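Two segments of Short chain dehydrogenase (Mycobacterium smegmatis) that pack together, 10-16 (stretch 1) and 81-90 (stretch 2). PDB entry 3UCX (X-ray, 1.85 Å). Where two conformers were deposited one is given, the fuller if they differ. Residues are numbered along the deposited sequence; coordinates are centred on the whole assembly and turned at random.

Stretch 1 10-16: TDKVVVI
Stretch 2, residues 81-90: ETMKAYGRVD

The contact is built round Val13, which has 122 Å² covered by the other stretch, and Asp90, with 64 Å²; together they carry much of the 388 Å² buried between the two stretches. Stretch 1 enters as a loop, with Asp11 in a left-handed conformation (phi/psi 57/24) and Lys12 already extended at -95/152, and runs as a strand from Val13 to Ile16, all four residues near -110/125. Stretch 2 begins inside a helix that covers 81-85, where Ala85 N donates to Glu81 O at 2.9 Å; Tyr86 N still reaches back to Thr82 O at 2.8 Å. Gly87 then leaves helical geometry with positive phi (73/6), a conformation that glycine accepts easily, and Arg88 (-163/160) and Val89 (-142/126) extend the chain to Asp90 (-100/-30). The register is set by Val13 and Val89, whose CA atoms lie 5.0 Å apart.

Two hydrogen bonds fix Asp90 to Val13, and they use both backbone polar groups of the valine. Asp90 N donates to Val13 O at 2.9 Å with an angle of 152°, while Val13 N donates to Asp90 OD2 at 2.7 Å and 166°. A side-chain carboxylate thus takes the amide of the same residue whose carbonyl accepts from the aspartate's own backbone. The m rotamer of Asp90 (chi1 -62°, chi2 -76°), on a CA-to-CB bond pointing toward stretch 1, delivers the oxygen; it also brings Asp90 OD2 to 3.2 Å from Lys12 CA.

The same oxygen is shared. Arg88 NH1 forms a salt bridge with Asp90 OD2 at 2.5 Å within stretch 2. Arg88 starts sideways, but its chi angles of 67° (p), -166° (t), -47° (m) and -103° bring the guanidinium closer to stretch 1, where NH1 lies 3.3 Å from Asp11 O, near the guanidinium plane. Lys12 has CB 3.7 Å from Asp90 OD2 at chi1 -61° (m), its CD passes about 4.0 Å from Asp90 CB, and the end of the side chain leads away.

The side chain of Val13 points toward stretch 2 in the t rotamer (171°) and packs against Tyr86 and Arg88. Its CG1 is 3.8 Å from Tyr86 CD2, and its CG2 lies 4.3 Å from the Tyr86 ring centroid, 29° off the normal, an off-centre CH-pi contact. Tyr86 has chi1 -68° (m) and chi2 -62°. Val13 CG1 also comes within 3.4 Å of Arg88 O, a carbonyl buried by the contact without a polar partner in the model.

Strand alternation organizes the rest: Val14 points away, while Val15 (t, 173°) again points toward stretch 2. Val15 CG2 meets Val89 CG1 at 3.8 Å, with Val89 also t at 175°, and lies 4.5 Å from Thr82 CG2. The rule to read here is a paired backbone and carboxylate clamp on one strand residue, with valines spaced two apart supplying the apolar packing.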

# COMPACT_ATOMS: atom_id res chain seq x y z
N THR A 10 15.30 25.93 -16.19
CA THR A 10 15.72 27.19 -16.78
C THR A 10 14.74 28.31 -16.46
O THR A 10 13.55 28.17 -16.70
CB THR A 10 15.84 27.08 -18.31
OG1 THR A 10 16.87 26.13 -18.65
CG2 THR A 10 16.18 28.44 -18.88
N ASP A 11 15.29 29.38 -15.90
CA ASP A 11 14.59 30.59 -15.48
C ASP A 11 13.44 30.38 -14.48
O ASP A 11 12.54 31.20 -14.37
CB ASP A 11 14.13 31.42 -16.69
CG ASP A 11 15.29 32.05 -17.43
OD1 ASP A 11 16.40 32.22 -16.86
OD2 ASP A 11 15.08 32.39 -18.60
N LYS A 12 13.50 29.29 -13.73
CA LYS A 12 12.56 29.05 -12.64
C LYS A 12 13.16 29.54 -11.34
O LYS A 12 14.37 29.59 -11.20
CB LYS A 12 12.24 27.56 -12.56
CG LYS A 12 11.60 27.07 -13.84
CD LYS A 12 10.64 25.92 -13.66
CE LYS A 12 9.69 25.85 -14.86
NZ LYS A 12 9.35 24.45 -15.20
N VAL A 13 12.31 29.92 -10.40
CA VAL A 13 12.75 30.24 -9.06
C VAL A 13 12.36 29.09 -8.13
O VAL A 13 11.19 28.67 -8.05
CB VAL A 13 12.14 31.57 -8.58
CG1 VAL A 13 12.42 31.79 -7.10
CG2 VAL A 13 12.70 32.74 -9.39
N VAL A 14 13.35 28.59 -7.40
CA VAL A 14 13.20 27.45 -6.51
C VAL A 14 13.51 27.89 -5.09
O VAL A 14 14.60 28.43 -4.81
CB VAL A 14 14.15 26.30 -6.94
CG1 VAL A 14 14.09 25.14 -5.96
CG2 VAL A 14 13.82 25.82 -8.35
N VAL A 15 12.56 27.68 -4.20
CA VAL A 15 12.73 27.90 -2.78
C VAL A 15 13.08 26.55 -2.13
O VAL A 15 12.35 25.58 -2.28
CB VAL A 15 11.44 28.47 -2.16
CG1 VAL A 15 11.50 28.56 -0.64
CG2 VAL A 15 11.08 29.81 -2.79
N ILE A 16 14.21 26.50 -1.42
CA ILE A 16 14.57 25.34 -0.63
C ILE A 16 14.56 25.71 0.84
O ILE A 16 15.29 26.60 1.28
CB ILE A 16 15.95 24.75 -1.02
CG1 ILE A 16 16.03 24.48 -2.52
CG2 ILE A 16 16.20 23.44 -0.25
CD1 ILE A 16 17.39 24.05 -2.99
N GLU A 81 10.36 38.72 1.19
CA GLU A 81 11.71 38.94 0.64
C GLU A 81 11.88 38.27 -0.72
O GLU A 81 12.46 38.84 -1.64
CB GLU A 81 12.79 38.48 1.62
CG GLU A 81 12.94 39.40 2.83
CD GLU A 81 13.46 40.77 2.46
OE1 GLU A 81 14.50 40.87 1.79
OE2 GLU A 81 12.81 41.76 2.83
N THR A 82 11.33 37.07 -0.86
CA THR A 82 11.33 36.35 -2.13
C THR A 82 10.60 37.10 -3.23
O THR A 82 11.07 37.19 -4.36
CB THR A 82 10.68 34.96 -1.94
OG1 THR A 82 11.46 34.20 -1.01
CG2 THR A 82 10.56 34.21 -3.26
N MET A 83 9.42 37.60 -2.91
CA MET A 83 8.62 38.30 -3.91
C MET A 83 9.27 39.65 -4.26
O MET A 83 9.22 40.09 -5.40
CB MET A 83 7.18 38.42 -3.42
CG MET A 83 6.55 37.05 -3.15
SD MET A 83 6.76 35.83 -4.48
CE MET A 83 5.74 36.76 -5.63
N LYS A 84 9.92 40.28 -3.28
CA LYS A 84 10.67 41.51 -3.54
C LYS A 84 11.88 41.24 -4.46
O LYS A 84 12.14 41.98 -5.40
CB LYS A 84 11.10 42.13 -2.20
CG LYS A 84 11.91 43.40 -2.32
CD LYS A 84 12.48 43.86 -0.98
CE LYS A 84 13.48 44.99 -1.20
NZ LYS A 84 14.26 45.36 0.02
N ALA A 85 12.61 40.15 -4.22
CA ALA A 85 13.81 39.84 -5.01
C ALA A 85 13.50 39.28 -6.39
O ALA A 85 14.15 39.64 -7.36
CB ALA A 85 14.70 38.85 -4.26
N TYR A 86 12.56 38.34 -6.47
CA TYR A 86 12.34 37.61 -7.72
C TYR A 86 10.98 37.84 -8.36
O TYR A 86 10.83 37.68 -9.57
CB TYR A 86 12.51 36.11 -7.49
CG TYR A 86 13.91 35.64 -7.17
CD1 TYR A 86 14.95 35.80 -8.08
CD2 TYR A 86 14.18 34.96 -5.98
CE1 TYR A 86 16.22 35.33 -7.80
CE2 TYR A 86 15.46 34.50 -5.69
CZ TYR A 86 16.48 34.68 -6.61
OH TYR A 86 17.74 34.18 -6.36
N GLY A 87 9.98 38.16 -7.56
CA GLY A 87 8.62 38.40 -8.06
C GLY A 87 7.86 37.16 -8.49
O GLY A 87 6.76 37.27 -9.03
N ARG A 88 8.44 35.97 -8.26
CA ARG A 88 7.80 34.71 -8.61
C ARG A 88 8.45 33.54 -7.88
O ARG A 88 9.60 33.63 -7.46
CB ARG A 88 7.91 34.44 -10.10
CG ARG A 88 9.33 34.18 -10.61
CD ARG A 88 9.33 34.26 -12.13
NE ARG A 88 8.18 33.47 -12.58
CZ ARG A 88 8.23 32.25 -13.09
NH1 ARG A 88 9.41 31.68 -13.33
NH2 ARG A 88 7.09 31.63 -13.41
N VAL A 89 7.70 32.45 -7.80
CA VAL A 89 8.20 31.16 -7.28
C VAL A 89 7.57 30.05 -8.13
O VAL A 89 6.35 29.98 -8.26
CB VAL A 89 7.82 30.93 -5.81
CG1 VAL A 89 8.24 29.53 -5.34
CG2 VAL A 89 8.45 31.99 -4.92
N ASP A 90 8.43 29.19 -8.68
CA ASP A 90 8.00 28.04 -9.49
C ASP A 90 7.99 26.72 -8.72
O ASP A 90 7.19 25.83 -9.03
CB ASP A 90 8.95 27.92 -10.68
CG ASP A 90 8.88 29.14 -11.55
OD1 ASP A 90 7.88 29.22 -12.29
OD2 ASP A 90 9.76 30.04 -11.42